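Local coordinates for protein deoxycytidylate deaminase (Cyanophage S-TIM5, PDB 4P9E) that probably catalyses the zinc-dependent deamination of dCMP to dUMP and binds dTTP as an allosteric inhibitor, at residues V30-V35 and L91-S96; I40-W45 and V77-S82; N46-G51 and P66-A71; H70-A75 and P99-M104. All blocks are in the same frame, centred on the assembly; numbering follows the deposited sequence.

Contact 1 (V30-V35 and L91-S96); sequences VGAIVV and LFCTHS
Ile-33 and Phe-92 form a hydrogen-bonded antiparallel pair between two neighbouring strands, whose axes approach to 4.6 Å at 162°, with non-hydrogen-bonded pairs Ala-32 with Cys-93 and Val-34 with Leu-91 on either side. Phe-92 N donates to Ile-33 O at 2.8 Å, and Ile-33 N returns a more bent bond to Phe-92 O. Beyond the last bridge, Thr-94 turns the corner: its N bonds Gly-31 O, while its hydroxyl OG1 takes the Gly-31 N-H at 3.0 Å in a nearly straight bond (164°). OG1 can do so because it lies between the backbone N and the carbonyl carbon, chi1 53°. The same oxygen meets His-95 ND1 at 2.8 Å in the plane of the imidazole, a bond that would favour this rotation of the ring, and the Val-30 side chain lies across Thr-94 and His-95, its CG1 reaching Cys-93 SG at 3.6 Å.

The side chains separate onto two faces. Ala-32, Val-34, Leu-91 and Cys-93 share one, where Leu-91 CD1 touches both Ala-32 CB and Val-34 CG2 at 4.0 Å; helix 71-80 covers this face through Ala-71 and Glu-72. On the other, Val-35 CG2 rests on CD2 and CE2 of Phe-92, and helix 6-20 packs over Ile-33 and Val-35, with the Phe-92 ring stacked on Tyr-114.

The strands therefore form the buried centre of the deaminase sheet: mainly apolar side chains line both faces, backbone bonds pair N-H and C=O groups between the strands, and a threonine hydroxyl extends the bonding where the strand turns off toward the zinc-binding loop.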
# COMPACT_ATOMS: atom_id res chain seq x y z
N VAL A 30 -18.30 16.14 -17.74
CA VAL A 30 -17.95 14.73 -17.75
C VAL A 30 -17.63 14.24 -16.33
O VAL A 30 -17.01 14.96 -15.54
CB VAL A 30 -16.71 14.48 -18.64
CG1 VAL A 30 -16.51 12.99 -18.90
CG2 VAL A 30 -16.84 15.24 -19.95
N GLY A 31 -18.05 13.03 -16.02
CA GLY A 31 -17.70 12.42 -14.76
C GLY A 31 -17.07 11.08 -15.01
O GLY A 31 -17.39 10.42 -15.99
N ALA A 32 -16.15 10.67 -14.15
CA ALA A 32 -15.58 9.32 -14.22
C ALA A 32 -15.48 8.70 -12.83
O ALA A 32 -15.40 9.40 -11.83
CB ALA A 32 -14.21 9.33 -14.93
N ILE A 33 -15.50 7.37 -12.79
CA ILE A 33 -15.49 6.58 -11.56
C ILE A 33 -14.62 5.35 -11.81
O ILE A 33 -14.83 4.65 -12.79
CB ILE A 33 -16.91 6.10 -11.21
CG1 ILE A 33 -17.69 7.23 -10.57
CG2 ILE A 33 -16.89 4.98 -10.23
CD1 ILE A 33 -17.17 7.62 -9.23
N VAL A 34 -13.63 5.12 -10.95
CA VAL A 34 -12.86 3.87 -11.01
C VAL A 34 -13.42 2.83 -10.05
O VAL A 34 -13.66 3.11 -8.87
CB VAL A 34 -11.34 4.10 -10.81
CG1 VAL A 34 -10.61 2.77 -10.70
CG2 VAL A 34 -10.77 4.90 -11.98
N VAL A 35 -13.66 1.63 -10.56
CA VAL A 35 -14.17 0.55 -9.72
C VAL A 35 -13.29 -0.68 -9.82
O VAL A 35 -12.85 -1.06 -10.90
CB VAL A 35 -15.63 0.19 -10.08
CG1 VAL A 35 -16.14 -0.91 -9.17
CG2 VAL A 35 -16.52 1.42 -9.99
N LEU A 91 -13.42 1.48 -15.62
CA LEU A 91 -13.75 2.88 -15.66
C LEU A 91 -15.21 3.10 -16.06
O LEU A 91 -15.62 2.66 -17.13
CB LEU A 91 -12.85 3.53 -16.68
CG LEU A 91 -12.97 5.04 -16.78
CD1 LEU A 91 -12.63 5.66 -15.43
CD2 LEU A 91 -12.03 5.52 -17.86
N PHE A 92 -16.01 3.74 -15.21
CA PHE A 92 -17.32 4.23 -15.64
C PHE A 92 -17.22 5.71 -15.95
O PHE A 92 -16.97 6.52 -15.07
CB PHE A 92 -18.39 4.03 -14.58
CG PHE A 92 -18.74 2.61 -14.35
CD1 PHE A 92 -19.90 2.07 -14.88
CD2 PHE A 92 -17.91 1.78 -13.60
CE1 PHE A 92 -20.22 0.75 -14.66
CE2 PHE A 92 -18.24 0.47 -13.40
CZ PHE A 92 -19.38 -0.05 -13.93
N CYS A 93 -17.44 6.07 -17.20
CA CYS A 93 -17.42 7.46 -17.55
C CYS A 93 -18.77 7.88 -18.18
O CYS A 93 -19.46 7.07 -18.79
CB CYS A 93 -16.23 7.73 -18.48
SG CYS A 93 -15.78 9.49 -18.60
N THR A 94 -19.17 9.13 -17.99
CA THR A 94 -20.35 9.64 -18.70
C THR A 94 -20.11 9.69 -20.20
O THR A 94 -21.03 9.53 -20.98
CB THR A 94 -20.77 11.05 -18.22
OG1 THR A 94 -19.65 11.95 -18.30
CG2 THR A 94 -21.29 11.02 -16.80
N HIS A 95 -18.87 9.91 -20.61
CA HIS A 95 -18.56 10.01 -22.02
C HIS A 95 -17.49 9.04 -22.48
O HIS A 95 -16.62 8.68 -21.71
CB HIS A 95 -18.14 11.42 -22.38
CG HIS A 95 -19.24 12.42 -22.22
ND1 HIS A 95 -19.70 12.82 -20.99
CD2 HIS A 95 -19.98 13.07 -23.14
CE1 HIS A 95 -20.68 13.70 -21.16
NE2 HIS A 95 -20.87 13.87 -22.45
N SER A 96 -17.62 8.61 -23.73
CA SER A 96 -16.55 7.95 -24.46
C SER A 96 -15.29 8.81 -24.30
O SER A 96 -15.39 10.04 -24.32
CB SER A 96 -16.97 7.81 -25.94
OG SER A 96 -15.90 7.97 -26.86

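Contact 2 (I40-W45 and V77-S82); sequences ILAHGW and VKMAKS
Lys-78 and Met-79 of helix 71-80 lie against Ala-42 and its neighbours on strand 39-45, at the edge of the sheet within this chain, a helix-on-sheet packing of the cytidine deaminase alpha/beta fold. Ala-42 CB is the small surface on which the helix settles: Met-79 SD comes to it at 3.7 Å, and Lys-78 CB lies nearby at 4.2 Å. A bend at chi2 (-48°) places SD there, and one at chi3 (-75°) turns Met-79 CE to Leu-41 CD1, 3.9 Å away.

Lys-78 behaves differently. Its chain runs fully extended beyond CG, passes CD close to His-43 O, and places the ammonium nitrogen beside the same carbonyl. NZ donates to His-43 O from well above the carbonyl plane. It is also bonded to Gly-38 O of the third subunit, so the ammonium group bonds carbonyl oxygens of two chains. Both Lys-78 and His-43 contact dCMP and dTTP in nucleotide-bound structures of this protein, which places the ammonium in a nucleotide pocket beside a subunit interface. The His-43 side chain starts away from the helix, but its ring comes back beneath the lysine: NZ stands over one face, offset toward the rim, with CE1 its nearest ring atom at 3.5 Å.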
# COMPACT_ATOMS: atom_id res chain seq x y z
N ILE A 40 -15.50 1.47 -5.28
CA ILE A 40 -15.06 2.71 -5.91
C ILE A 40 -13.70 3.10 -5.34
O ILE A 40 -13.51 3.06 -4.14
CB ILE A 40 -16.04 3.87 -5.65
CG1 ILE A 40 -17.44 3.51 -6.10
CG2 ILE A 40 -15.58 5.15 -6.35
CD1 ILE A 40 -18.44 4.57 -5.77
N LEU A 41 -12.76 3.48 -6.20
CA LEU A 41 -11.44 3.86 -5.73
C LEU A 41 -11.10 5.30 -6.05
O LEU A 41 -10.24 5.88 -5.41
CB LEU A 41 -10.38 2.94 -6.32
CG LEU A 41 -10.58 1.46 -6.08
CD1 LEU A 41 -9.48 0.73 -6.80
CD2 LEU A 41 -10.64 1.11 -4.58
N ALA A 42 -11.76 5.87 -7.03
CA ALA A 42 -11.46 7.22 -7.47
C ALA A 42 -12.63 7.79 -8.25
O ALA A 42 -13.41 7.05 -8.86
CB ALA A 42 -10.20 7.25 -8.35
N HIS A 43 -12.75 9.11 -8.22
CA HIS A 43 -13.74 9.79 -9.03
C HIS A 43 -13.08 11.02 -9.63
O HIS A 43 -11.98 11.38 -9.24
CB HIS A 43 -14.96 10.16 -8.20
CG HIS A 43 -14.64 11.02 -7.02
ND1 HIS A 43 -14.91 12.37 -6.99
CD2 HIS A 43 -14.07 10.72 -5.83
CE1 HIS A 43 -14.51 12.87 -5.83
NE2 HIS A 43 -14.00 11.89 -5.11
N GLY A 44 -13.73 11.63 -10.59
CA GLY A 44 -13.11 12.69 -11.33
C GLY A 44 -14.10 13.38 -12.24
O GLY A 44 -15.08 12.80 -12.68
N TRP A 45 -13.83 14.64 -12.50
CA TRP A 45 -14.66 15.37 -13.41
C TRP A 45 -13.80 16.34 -14.20
O TRP A 45 -12.60 16.46 -13.98
CB TRP A 45 -15.79 16.08 -12.67
CG TRP A 45 -15.33 17.06 -11.61
CD1 TRP A 45 -14.96 18.35 -11.81
CD2 TRP A 45 -15.21 16.82 -10.20
NE1 TRP A 45 -14.61 18.93 -10.63
CE2 TRP A 45 -14.75 18.02 -9.62
CE3 TRP A 45 -15.44 15.71 -9.38
CZ2 TRP A 45 -14.52 18.15 -8.25
CZ3 TRP A 45 -15.21 15.84 -8.01
CH2 TRP A 45 -14.75 17.05 -7.46
N VAL A 77 -5.03 10.58 -12.04
CA VAL A 77 -4.12 11.25 -11.12
C VAL A 77 -4.42 10.89 -9.65
O VAL A 77 -3.51 10.69 -8.86
CB VAL A 77 -4.08 12.79 -11.36
CG1 VAL A 77 -3.65 13.55 -10.11
CG2 VAL A 77 -3.16 13.11 -12.54
N LYS A 78 -5.69 10.77 -9.31
CA LYS A 78 -6.05 10.31 -7.97
C LYS A 78 -5.54 8.90 -7.68
O LYS A 78 -5.11 8.62 -6.57
CB LYS A 78 -7.55 10.41 -7.71
CG LYS A 78 -7.99 11.80 -7.40
CD LYS A 78 -9.49 11.94 -7.34
CE LYS A 78 -9.89 13.41 -7.27
NZ LYS A 78 -11.36 13.59 -7.24
N MET A 79 -5.60 8.03 -8.69
CA MET A 79 -5.06 6.68 -8.56
C MET A 79 -3.57 6.69 -8.35
O MET A 79 -3.07 5.88 -7.61
CB MET A 79 -5.39 5.81 -9.78
CG MET A 79 -6.84 5.42 -9.87
SD MET A 79 -7.49 4.78 -8.32
CE MET A 79 -6.78 3.14 -8.23
N ALA A 80 -2.87 7.60 -9.00
CA ALA A 80 -1.44 7.76 -8.78
C ALA A 80 -1.08 8.20 -7.35
O ALA A 80 -0.01 7.89 -6.86
CB ALA A 80 -0.85 8.70 -9.79
N LYS A 81 -1.98 8.92 -6.68
CA LYS A 81 -1.76 9.31 -5.28
C LYS A 81 -2.39 8.34 -4.29
O LYS A 81 -2.28 8.52 -3.08
CB LYS A 81 -2.30 10.72 -5.00
CG LYS A 81 -1.77 11.77 -5.93
CD LYS A 81 -2.29 13.14 -5.57
CE LYS A 81 -3.78 13.23 -5.77
NZ LYS A 81 -4.28 14.65 -5.83
N SER A 82 -3.07 7.33 -4.82
CA SER A 82 -3.68 6.29 -4.01
C SER A 82 -2.62 5.23 -3.69
O SER A 82 -1.55 5.25 -4.26
CB SER A 82 -4.85 5.67 -4.80
OG SER A 82 -5.41 4.54 -4.16

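Contact 3 (N46-G51 and P66-A71); sequences NGTPSG and PFVLHA. With ZN (zinc ion), chain B.
Gly-47 and Leu-69 make a single antiparallel beta bridge between the loop after strand 39-45 and the segment leading into helix 71-80, a short pairing in the zinc-dependent deaminase domain. Gly-47 N donates to Leu-69 O at 3.0 Å, in the carbonyl plane and nearly straight, and Leu-69 N answers to Gly-47 O. The backbone of Gly-47, phi 162° and psi -173°, is almost fully stretched, a conformation open to a residue without a side chain.

Around this bridge the apolar groups are few. The Leu-69 side chain lies across Pro-49, with CD1 3.7 Å from Pro-49 CG; Val-68 CB leans on the Gly-47 carbonyl, and Pro-49 CD faces Phe-67 O. Farther out, Gln-107 of the second subunit packs on Leu-69 and bonds Ser-50 N, while Asn-46 is held by Ser-23 OG at its OD1 and by Met-28 O at its ND2. In nucleotide-bound structures Gly-47, Thr-48 and Ser-50 contact dCMP, and Asn-46 contacts dTMP.

The bridge thus joins a nucleotide-binding loop to the segment that opens the helix. There His-70 is the N-cap, and its ring binds the zinc ion through ND1, 2.0 Å from the metal.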
# COMPACT_ATOMS: atom_id res chain seq x y z
N ASN A 46 -14.37 16.99 -15.20
CA ASN A 46 -13.52 17.83 -16.03
C ASN A 46 -13.40 19.26 -15.52
O ASN A 46 -14.36 19.83 -15.03
CB ASN A 46 -13.93 17.77 -17.50
CG ASN A 46 -15.30 18.33 -17.75
OD1 ASN A 46 -16.09 18.48 -16.83
ND2 ASN A 46 -15.58 18.65 -19.00
N GLY A 47 -12.20 19.81 -15.61
CA GLY A 47 -11.97 21.16 -15.14
C GLY A 47 -10.52 21.51 -14.91
O GLY A 47 -9.62 20.75 -15.24
N THR A 48 -10.32 22.69 -14.35
CA THR A 48 -8.99 23.24 -14.08
C THR A 48 -8.39 22.67 -12.80
O THR A 48 -9.12 22.29 -11.88
CB THR A 48 -9.04 24.78 -13.96
OG1 THR A 48 -9.73 25.15 -12.75
CG2 THR A 48 -9.73 25.39 -15.16
N PRO A 49 -7.06 22.66 -12.75
CA PRO A 49 -6.32 22.08 -11.65
C PRO A 49 -6.54 22.86 -10.37
O PRO A 49 -6.83 24.05 -10.43
CB PRO A 49 -4.87 22.23 -12.10
CG PRO A 49 -4.95 22.16 -13.57
CD PRO A 49 -6.22 22.83 -13.95
N SER A 50 -6.49 22.17 -9.16
CA SER A 50 -6.74 22.79 -7.88
C SER A 50 -5.75 23.92 -7.69
O SER A 50 -4.53 23.71 -7.70
CB SER A 50 -6.60 21.76 -6.77
OG SER A 50 -7.60 20.77 -6.89
N GLY A 51 -6.27 25.12 -7.44
CA GLY A 51 -5.45 26.31 -7.25
C GLY A 51 -5.17 27.10 -8.50
O GLY A 51 -4.47 28.11 -8.47
N PRO A 66 -6.44 24.89 -22.61
CA PRO A 66 -5.55 23.72 -22.69
C PRO A 66 -5.17 23.18 -21.31
O PRO A 66 -4.61 22.08 -21.21
CB PRO A 66 -4.30 24.28 -23.38
CG PRO A 66 -4.28 25.70 -22.99
CD PRO A 66 -5.73 26.12 -23.01
N PHE A 67 -5.48 23.93 -20.26
CA PHE A 67 -5.10 23.51 -18.91
C PHE A 67 -6.20 22.84 -18.08
O PHE A 67 -6.00 22.55 -16.90
CB PHE A 67 -4.37 24.62 -18.16
CG PHE A 67 -2.98 24.85 -18.69
CD1 PHE A 67 -1.93 24.01 -18.30
CD2 PHE A 67 -2.72 25.84 -19.62
CE1 PHE A 67 -0.65 24.19 -18.81
CE2 PHE A 67 -1.44 26.03 -20.13
CZ PHE A 67 -0.40 25.20 -19.72
N VAL A 68 -7.34 22.56 -18.69
CA VAL A 68 -8.35 21.79 -18.00
C VAL A 68 -8.13 20.29 -18.22
O VAL A 68 -7.84 19.84 -19.32
CB VAL A 68 -9.80 22.24 -18.35
CG1 VAL A 68 -9.77 23.57 -19.06
CG2 VAL A 68 -10.52 21.19 -19.18
N LEU A 69 -8.23 19.54 -17.13
CA LEU A 69 -8.09 18.09 -17.17
C LEU A 69 -9.42 17.43 -17.48
O LEU A 69 -10.47 17.89 -17.04
CB LEU A 69 -7.60 17.59 -15.80
CG LEU A 69 -6.39 18.34 -15.28
CD1 LEU A 69 -6.67 18.90 -13.89
CD2 LEU A 69 -5.20 17.42 -15.27
N HIS A 70 -9.37 16.34 -18.24
CA HIS A 70 -10.56 15.54 -18.47
C HIS A 70 -10.84 14.75 -17.21
O HIS A 70 -9.96 14.56 -16.38
CB HIS A 70 -10.33 14.61 -19.65
CG HIS A 70 -10.10 15.32 -20.94
ND1 HIS A 70 -9.75 14.67 -22.10
CD2 HIS A 70 -10.19 16.63 -21.26
CE1 HIS A 70 -9.61 15.55 -23.07
NE2 HIS A 70 -9.88 16.74 -22.59
N ALA A 71 -12.09 14.32 -17.06
CA ALA A 71 -12.52 13.54 -15.91
C ALA A 71 -11.63 12.31 -15.71
O ALA A 71 -11.31 11.93 -14.58
CB ALA A 71 -13.96 13.11 -16.09
ZN ZN B . -9.90 12.81 -22.71
O HOH W 1 -12.25 12.17 -22.40

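Contact 4 (H70-A75 and P99-M104); sequences HAEQNA and PDCSKM. With ZN (zinc ion), chain B.
Glu-72 and Cys-101 face each other across two helices running in roughly the same direction, their axes 9.8 Å apart at 30°. From CB, which lies 3.9 Å from Cys-101 SG, the glutamate chain leaves with CG anti to the carbonyl carbon (chi1 -55°). A bend at chi2, 88°, brings CD back to 4.0 Å from Cys-101 SG, and OE1 lies equally near that sulfur. The tip goes to the metal's water: OE2 accepts a hydrogen bond from it at 2.6 Å, and that water lies 2.5 Å from the zinc ion. Cys-101 SG binds the zinc at 2.3 Å and touches the edge of the His-70 ring, near its plane, where ND1 is the nearest atom. Cys-98 completes the protein ligands. This is the His-Ala-Glu and Pro-Cys-x-x-Cys arrangement of the cytidine deaminase family, and a glutamate holding the zinc water is consistent with its predicted role as proton donor.

Gln-73 belongs to the second shell. Its OE1 accepts the backbone N-H of His-70 at 3.0 Å, tying the N-cap residue to the first turn. CG touches Met-104 CE at 3.6 Å, and NE2 approaches both that methyl and Cys-101 SG.

The pair of helices lies over the sheet: Glu-72 packs on Leu-91 and Cys-93 of strand 90-93, helix 99-107 follows that strand through the zinc-binding loop, and Met-104 packs on Met-104 of the second subunit.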
# COMPACT_ATOMS: atom_id res chain seq x y z
N HIS A 70 -9.37 16.34 -18.24
CA HIS A 70 -10.56 15.54 -18.47
C HIS A 70 -10.84 14.75 -17.21
O HIS A 70 -9.96 14.56 -16.38
CB HIS A 70 -10.33 14.61 -19.65
CG HIS A 70 -10.10 15.32 -20.94
ND1 HIS A 70 -9.75 14.67 -22.10
CD2 HIS A 70 -10.19 16.63 -21.26
CE1 HIS A 70 -9.61 15.55 -23.07
NE2 HIS A 70 -9.88 16.74 -22.59
N ALA A 71 -12.09 14.32 -17.06
CA ALA A 71 -12.52 13.54 -15.91
C ALA A 71 -11.63 12.31 -15.71
O ALA A 71 -11.31 11.93 -14.58
CB ALA A 71 -13.96 13.11 -16.09
N GLU A 72 -11.23 11.69 -16.82
CA GLU A 72 -10.43 10.48 -16.77
C GLU A 72 -9.02 10.79 -16.29
O GLU A 72 -8.46 10.05 -15.50
CB GLU A 72 -10.40 9.79 -18.15
CG GLU A 72 -11.76 9.47 -18.79
CD GLU A 72 -12.32 10.62 -19.63
OE1 GLU A 72 -12.20 11.80 -19.23
OE2 GLU A 72 -12.91 10.33 -20.70
N GLN A 73 -8.45 11.90 -16.77
CA GLN A 73 -7.20 12.41 -16.23
C GLN A 73 -7.22 12.66 -14.70
O GLN A 73 -6.27 12.31 -14.00
CB GLN A 73 -6.78 13.66 -16.99
CG GLN A 73 -6.21 13.32 -18.34
CD GLN A 73 -6.19 14.50 -19.31
OE1 GLN A 73 -6.52 15.63 -18.96
NE2 GLN A 73 -5.82 14.21 -20.56
N ASN A 74 -8.30 13.24 -14.20
CA ASN A 74 -8.46 13.42 -12.76
C ASN A 74 -8.52 12.12 -11.95
O ASN A 74 -7.83 11.96 -10.94
CB ASN A 74 -9.67 14.29 -12.46
CG ASN A 74 -9.31 15.75 -12.38
OD1 ASN A 74 -8.24 16.11 -11.88
ND2 ASN A 74 -10.19 16.61 -12.88
N ALA A 75 -9.34 11.19 -12.40
CA ALA A 75 -9.42 9.89 -11.77
C ALA A 75 -8.04 9.20 -11.74
O ALA A 75 -7.57 8.76 -10.69
CB ALA A 75 -10.46 9.01 -12.48
N PRO A 99 -8.79 10.43 -27.52
CA PRO A 99 -7.60 9.61 -27.75
C PRO A 99 -6.52 9.73 -26.66
O PRO A 99 -5.87 8.72 -26.39
CB PRO A 99 -7.08 10.14 -29.09
CG PRO A 99 -8.28 10.61 -29.78
CD PRO A 99 -9.12 11.23 -28.71
N ASP A 100 -6.34 10.90 -26.06
CA ASP A 100 -5.30 11.11 -25.04
C ASP A 100 -5.61 10.36 -23.74
O ASP A 100 -4.71 9.86 -23.05
CB ASP A 100 -5.10 12.60 -24.74
CG ASP A 100 -4.81 13.43 -25.99
OD1 ASP A 100 -4.17 12.90 -26.94
OD2 ASP A 100 -5.24 14.62 -26.03
N CYS A 101 -6.89 10.30 -23.39
CA CYS A 101 -7.28 9.54 -22.23
C CYS A 101 -7.20 8.05 -22.55
O CYS A 101 -6.72 7.25 -21.74
CB CYS A 101 -8.66 9.96 -21.75
SG CYS A 101 -8.71 11.67 -21.11
N SER A 102 -7.62 7.67 -23.74
CA SER A 102 -7.54 6.28 -24.18
C SER A 102 -6.15 5.63 -24.08
O SER A 102 -6.04 4.51 -23.59
CB SER A 102 -8.10 6.15 -25.59
OG SER A 102 -9.48 6.44 -25.59
N LYS A 103 -5.11 6.32 -24.53
CA LYS A 103 -3.73 5.83 -24.44
C LYS A 103 -3.39 5.46 -23.01
O LYS A 103 -2.69 4.47 -22.76
CB LYS A 103 -2.73 6.93 -24.79
CG LYS A 103 -2.80 7.54 -26.15
CD LYS A 103 -1.71 8.62 -26.31
CE LYS A 103 -1.78 9.71 -25.26
NZ LYS A 103 -1.10 10.96 -25.71
N MET A 104 -3.85 6.30 -22.09
CA MET A 104 -3.42 6.21 -20.70
C MET A 104 -4.20 5.13 -19.97
O MET A 104 -3.64 4.35 -19.19
CB MET A 104 -3.59 7.56 -20.02
CG MET A 104 -2.67 8.62 -20.59
SD MET A 104 -2.41 10.00 -19.45
CE MET A 104 -3.83 11.01 -19.81
ZN ZN B . -9.90 12.81 -22.71
O HOH W 1 -12.25 12.17 -22.40

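Contacts 1 and 2 share the mixed sheet, where strands 31-36 and 39-45 are neighbours, with centres 11 Å apart. Contacts 2 and 4 both use helix 71-80, which lies against that sheet. Along the chain contact 3 is nested within contact 2, and contact 2 within contact 1, whereas contact 4 crosses contacts 1 and 2. Contact 3 ends where contact 4 begins, at His-70 and Ala-71, and both reach the zinc ion. The widest separation from contact 1 is 16 Å, to contact 3. Ala-71 CB touches Val-30 O, just before strand 31-36, and Gly-44 O and Trp-45 CA of strand 39-45, so the metal site, nucleotide-binding loop and sheet core are packed directly against one another.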